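Local coordinates for StAR-related lipid transfer protein 13 (Homo sapiens, PDB 2PSO) that stimulates the GTPase activity of RhoA, and perhaps of Cdc42, and carries a C-terminal START domain for lipid binding, the part modelled here, at residues Asn92-Leu95 with Leu100-Glu103; Arg96-Trp101 with Ala215-Arg220. One frame throughout, in Å; residues are numbered along the deposited sequence.

Contact 1: residues Asn92-Leu95 with Leu100-Glu103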
loop_
_atom_site.group_PDB
_atom_site.type_symbol
_atom_site.label_atom_id
_atom_site.label_comp_id
_atom_site.label_asym_id
_atom_site.label_seq_id
_atom_site.Cartn_x
_atom_site.Cartn_y
_atom_site.Cartn_z
ATOM N N ASN A 92 -15.091 3.403 -0.222
ATOM C CA ASN A 92 -15.336 4.551 0.613
ATOM C C ASN A 92 -14.582 4.313 1.911
ATOM O O ASN A 92 -14.080 5.256 2.546
ATOM C CB ASN A 92 -16.824 4.720 0.897
ATOM C CG ASN A 92 -17.094 5.891 1.831
ATOM O OD1 ASN A 92 -16.993 7.047 1.411
ATOM N ND2 ASN A 92 -17.384 5.601 3.125
ATOM N N ARG A 93 -14.466 3.052 2.299
ATOM C CA ARG A 93 -13.792 2.768 3.542
ATOM C C ARG A 93 -12.339 3.163 3.418
ATOM O O ARG A 93 -11.755 3.648 4.405
ATOM C CB ARG A 93 -13.896 1.297 3.923
ATOM C CG ARG A 93 -13.195 0.955 5.231
ATOM C CD ARG A 93 -13.623 1.852 6.418
ATOM N NE ARG A 93 -15.051 1.835 6.691
ATOM C CZ ARG A 93 -15.708 0.769 7.142
ATOM N NH1 ARG A 93 -17.006 0.823 7.349
ATOM N NH2 ARG A 93 -15.078 -0.368 7.367
ATOM N N VAL A 94 -11.741 2.981 2.223
ATOM C CA VAL A 94 -10.337 3.363 2.088
ATOM C C VAL A 94 -10.253 4.882 1.864
ATOM O O VAL A 94 -9.342 5.560 2.332
ATOM C CB VAL A 94 -9.649 2.657 0.923
ATOM C CG1 VAL A 94 -8.240 3.179 0.775
ATOM C CG2 VAL A 94 -9.642 1.177 1.118
ATOM N N LEU A 95 -11.229 5.408 1.133
ATOM C CA LEU A 95 -11.122 6.745 0.634
ATOM C C LEU A 95 -11.477 7.775 1.690
ATOM O O LEU A 95 -10.738 8.747 1.842
ATOM C CB LEU A 95 -11.998 6.904 -0.601
ATOM C CG LEU A 95 -11.741 8.048 -1.577
ATOM C CD1 LEU A 95 -13.040 8.763 -1.824
ATOM C CD2 LEU A 95 -10.771 8.991 -1.043
ATOM N N LEU A 100 -11.152 4.873 10.743
ATOM C CA LEU A 100 -11.763 3.629 11.204
ATOM C C LEU A 100 -10.895 2.389 11.049
ATOM O O LEU A 100 -11.338 1.297 11.384
ATOM C CB LEU A 100 -13.081 3.366 10.475
ATOM C CG LEU A 100 -14.460 3.678 11.071
ATOM C CD1 LEU A 100 -14.425 4.800 12.080
ATOM C CD2 LEU A 100 -15.428 4.003 9.930
ATOM N N TRP A 101 -9.696 2.508 10.501
ATOM C CA TRP A 101 -8.859 1.299 10.364
ATOM C C TRP A 101 -7.349 1.463 10.519
ATOM O O TRP A 101 -6.591 0.518 10.287
ATOM C CB TRP A 101 -9.158 0.538 9.087
ATOM C CG TRP A 101 -9.141 1.311 7.779
ATOM C CD1 TRP A 101 -10.224 1.811 7.118
ATOM C CD2 TRP A 101 -8.015 1.558 6.928
ATOM N NE1 TRP A 101 -9.847 2.360 5.928
ATOM C CE2 TRP A 101 -8.489 2.224 5.791
ATOM C CE3 TRP A 101 -6.652 1.286 7.021
ATOM C CZ2 TRP A 101 -7.641 2.645 4.759
ATOM C CZ3 TRP A 101 -5.811 1.714 5.998
ATOM C CH2 TRP A 101 -6.309 2.384 4.889
ATOM N N ASP A 102 -6.936 2.668 10.903
ATOM C CA ASP A 102 -5.560 3.002 11.037
ATOM C C ASP A 102 -5.472 3.926 12.240
ATOM O O ASP A 102 -5.900 5.080 12.185
ATOM C CB ASP A 102 -5.072 3.699 9.778
ATOM C CG ASP A 102 -3.569 3.898 9.761
ATOM O OD1 ASP A 102 -2.921 3.752 10.824
ATOM O OD2 ASP A 102 -3.030 4.216 8.673
ATOM N N GLU A 103 -4.908 3.400 13.331
ATOM C CA GLU A 103 -4.759 4.154 14.560
ATOM C C GLU A 103 -3.656 5.206 14.415
ATOM O O GLU A 103 -3.546 6.123 15.224
ATOM C CB GLU A 103 -4.462 3.206 15.726
#
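The backbone oxygen of Arg93 receives the indole N-H of Trp101: NE1 stands 2.8 Å from Arg93 O, and the bond is nearly straight, with 167° at the hydrogen. The oxygen lies at the indole edge, in the ring plane; the donor stands 51° above the carbonyl plane, off the lone-pair directions. The carbonyl belongs to the last turn of helix 87-96, which soon gives way to the loop that brings the tryptophan back. Beside the bond, the aliphatic part of the Arg93 side chain runs past the pyrrole side of the indole in the opposite direction, CD coming to 3.5 Å from Trp101 CD1. Arg93 CG is anti to its own backbone nitrogen (chi1 180°), and bends at the next two torsions carry the guanidinium on toward Leu100, whose CD2 lies 3.9 Å from Arg93 NE. That NE is paired with Glu97, and the guanidinium also makes a cation-pi contact with Phe225. At the benzo end, Val94 CG1 touches Trp101 CZ2 at 4.1 Å. Val94 and Trp101 both also pack on Ile221 of helix 209-223. In the START helix-grip fold this C-terminal helix packs over the curved sheet, and the end of helix 87-96 with its returning loop lies beside it, the buried indole held at its single N-H by a helix carbonyl.

Contact 2: residues Arg96-Trp101 with Ala215-Arg220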
loop_
_atom_site.group_PDB
_atom_site.type_symbol
_atom_site.label_atom_id
_atom_site.label_comp_id
_atom_site.label_asym_id
_atom_site.label_seq_id
_atom_site.Cartn_x
_atom_site.Cartn_y
_atom_site.Cartn_z
ATOM N N ARG A 96 -12.588 7.598 2.419
ATOM C CA ARG A 96 -12.983 8.626 3.405
ATOM C C ARG A 96 -13.049 8.165 4.863
ATOM O O ARG A 96 -13.471 8.930 5.729
ATOM C CB ARG A 96 -14.320 9.202 3.031
ATOM C CG ARG A 96 -14.391 9.829 1.632
ATOM C CD ARG A 96 -13.579 11.106 1.579
ATOM N NE ARG A 96 -13.521 11.548 0.195
ATOM C CZ ARG A 96 -12.628 12.408 -0.285
ATOM N NH1 ARG A 96 -12.673 12.735 -1.569
ATOM N NH2 ARG A 96 -11.699 12.930 0.517
ATOM N N GLU A 97 -12.637 6.932 5.155
ATOM C CA GLU A 97 -12.927 6.364 6.466
ATOM C C GLU A 97 -11.733 5.670 7.124
ATOM O O GLU A 97 -11.894 4.686 7.831
ATOM C CB GLU A 97 -14.078 5.373 6.356
ATOM C CG GLU A 97 -15.411 6.031 6.128
ATOM C CD GLU A 97 -16.573 5.090 6.309
ATOM O OE1 GLU A 97 -16.500 3.919 5.864
ATOM O OE2 GLU A 97 -17.570 5.537 6.921
ATOM N N ARG A 98 -10.539 6.189 6.898
ATOM C CA ARG A 98 -9.339 5.461 7.252
ATOM C C ARG A 98 -9.039 5.640 8.752
ATOM O O ARG A 98 -8.227 4.931 9.343
ATOM C CB ARG A 98 -8.205 5.924 6.341
ATOM C CG ARG A 98 -6.875 5.414 6.715
ATOM C CD ARG A 98 -5.817 5.809 5.763
ATOM N NE ARG A 98 -4.626 5.022 6.053
ATOM C CZ ARG A 98 -3.480 5.124 5.390
ATOM N NH1 ARG A 98 -3.356 5.996 4.391
ATOM N NH2 ARG A 98 -2.462 4.351 5.735
ATOM N N HIS A 99 -9.742 6.573 9.383
ATOM C CA HIS A 99 -9.628 6.749 10.818
ATOM C C HIS A 99 -10.263 5.538 11.473
ATOM O O HIS A 99 -9.920 5.191 12.604
ATOM C CB HIS A 99 -10.291 8.044 11.268
ATOM C CG HIS A 99 -11.599 8.315 10.591
ATOM N ND1 HIS A 99 -12.813 7.963 11.148
ATOM C CD2 HIS A 99 -11.884 8.888 9.394
ATOM C CE1 HIS A 99 -13.789 8.314 10.325
ATOM N NE2 HIS A 99 -13.252 8.870 9.252
ATOM N N LEU A 100 -11.152 4.873 10.743
ATOM C CA LEU A 100 -11.763 3.629 11.204
ATOM C C LEU A 100 -10.895 2.389 11.049
ATOM O O LEU A 100 -11.338 1.297 11.384
ATOM C CB LEU A 100 -13.081 3.366 10.475
ATOM C CG LEU A 100 -14.460 3.678 11.071
ATOM C CD1 LEU A 100 -14.425 4.800 12.080
ATOM C CD2 LEU A 100 -15.428 4.003 9.930
ATOM N N TRP A 101 -9.696 2.508 10.501
ATOM C CA TRP A 101 -8.859 1.299 10.364
ATOM C C TRP A 101 -7.349 1.463 10.519
ATOM O O TRP A 101 -6.591 0.518 10.287
ATOM C CB TRP A 101 -9.158 0.538 9.087
ATOM C CG TRP A 101 -9.141 1.311 7.779
ATOM C CD1 TRP A 101 -10.224 1.811 7.118
ATOM C CD2 TRP A 101 -8.015 1.558 6.928
ATOM N NE1 TRP A 101 -9.847 2.360 5.928
ATOM C CE2 TRP A 101 -8.489 2.224 5.791
ATOM C CE3 TRP A 101 -6.652 1.286 7.021
ATOM C CZ2 TRP A 101 -7.641 2.645 4.759
ATOM C CZ3 TRP A 101 -5.811 1.714 5.998
ATOM C CH2 TRP A 101 -6.309 2.384 4.889
ATOM N N ALA A 215 0.489 -6.098 4.328
ATOM C CA ALA A 215 -0.518 -7.144 4.447
ATOM C C ALA A 215 -1.408 -6.839 5.655
ATOM O O ALA A 215 -2.573 -7.262 5.731
ATOM C CB ALA A 215 0.127 -8.516 4.581
ATOM N N ALA A 216 -0.848 -6.082 6.594
ATOM C CA ALA A 216 -1.559 -5.772 7.815
ATOM C C ALA A 216 -2.471 -4.567 7.611
ATOM O O ALA A 216 -3.418 -4.365 8.373
ATOM C CB ALA A 216 -0.583 -5.544 8.973
ATOM N N GLU A 217 -2.187 -3.762 6.592
ATOM C CA GLU A 217 -3.028 -2.594 6.315
ATOM C C GLU A 217 -4.316 -3.128 5.739
ATOM O O GLU A 217 -5.438 -2.764 6.134
ATOM C CB GLU A 217 -2.367 -1.646 5.312
ATOM C CG GLU A 217 -3.128 -0.358 5.135
ATOM C CD GLU A 217 -2.715 0.424 3.892
ATOM O OE1 GLU A 217 -2.129 1.533 4.043
ATOM O OE2 GLU A 217 -2.983 -0.064 2.766
ATOM N N VAL A 218 -4.117 -4.065 4.836
ATOM C CA VAL A 218 -5.185 -4.674 4.111
ATOM C C VAL A 218 -5.991 -5.627 4.999
ATOM O O VAL A 218 -7.128 -5.945 4.700
ATOM C CB VAL A 218 -4.608 -5.333 2.870
ATOM C CG1 VAL A 218 -4.521 -6.820 3.014
ATOM C CG2 VAL A 218 -5.399 -4.913 1.658
ATOM N N ALA A 219 -5.421 -6.033 6.125
ATOM C CA ALA A 219 -6.120 -6.917 7.063
ATOM C C ALA A 219 -6.967 -6.072 7.991
ATOM O O ALA A 219 -8.048 -6.486 8.406
ATOM C CB ALA A 219 -5.137 -7.724 7.858
ATOM N N ARG A 220 -6.458 -4.888 8.322
ATOM C CA ARG A 220 -7.178 -3.966 9.160
ATOM C C ARG A 220 -8.398 -3.441 8.424
ATOM O O ARG A 220 -9.492 -3.351 9.001
ATOM C CB ARG A 220 -6.285 -2.827 9.574
ATOM C CG ARG A 220 -5.344 -3.231 10.638
ATOM C CD ARG A 220 -4.636 -2.049 11.191
ATOM N NE ARG A 220 -4.172 -1.183 10.123
ATOM C CZ ARG A 220 -2.909 -0.840 9.964
ATOM N NH1 ARG A 220 -2.013 -1.291 10.818
ATOM N NH2 ARG A 220 -2.551 -0.037 8.973
#
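Trp101 meets Glu217 where the loop after helix 87-96 packs on helix 209-223, the C-terminal helix of the START helix-grip fold. The benzo corner of the indole, CZ3, lies 3.5 Å from Glu217 CG, so the aliphatic part of the glutamate does the touching while its carboxylate is turned steeply to the ring, 73° between planes. Glu217 reaches across because its chain is extended, with CG anti to the backbone N (chi1 -173°). One turn further along helix 209-223, Arg220 lies against the backbone of the tryptophan, and a bend at chi3 helps bring its NE to 3.0 Å from Trp101 O, with CB at 3.4 Å from the same oxygen. One oxygen of Glu217, OE1, forms a salt bridge with Arg98 NH2 at 3.3 Å; it lies well out of the guanidinium plane, which makes this a pairing of charges with no N-H directed at it. Glu217 OE2 is hydrogen-bonded to Tyr178 OH. Arg98 NH2 stands between the carboxylates of Asp102 and Glu217, with Asp102 the stronger partner. Further down the same side chain, Arg98 CG lies over one face of the Trp101 indole, offset toward the rim.

How the contacts relate
Contact 1 and contact 2 lie side by side, their centres about 5 Å apart, and share Leu100 and Trp101. Contact 1 is local: its segments are separated by four residues where helix 87-96 gives way to the loop before strand 109-115. Contact 2 joins that same loop to helix 209-223, across 113 intervening residues that hold most of the strands of the mixed sheet. The tryptophan is therefore held from two directions, by the helix that precedes it and by the C-terminal helix. Asp102 adds a further join, since it pairs with Arg98 and packs on Arg220. Contact 1 folds the loop back on its own helix, and contact 2 sets that unit against the last helix of the START domain.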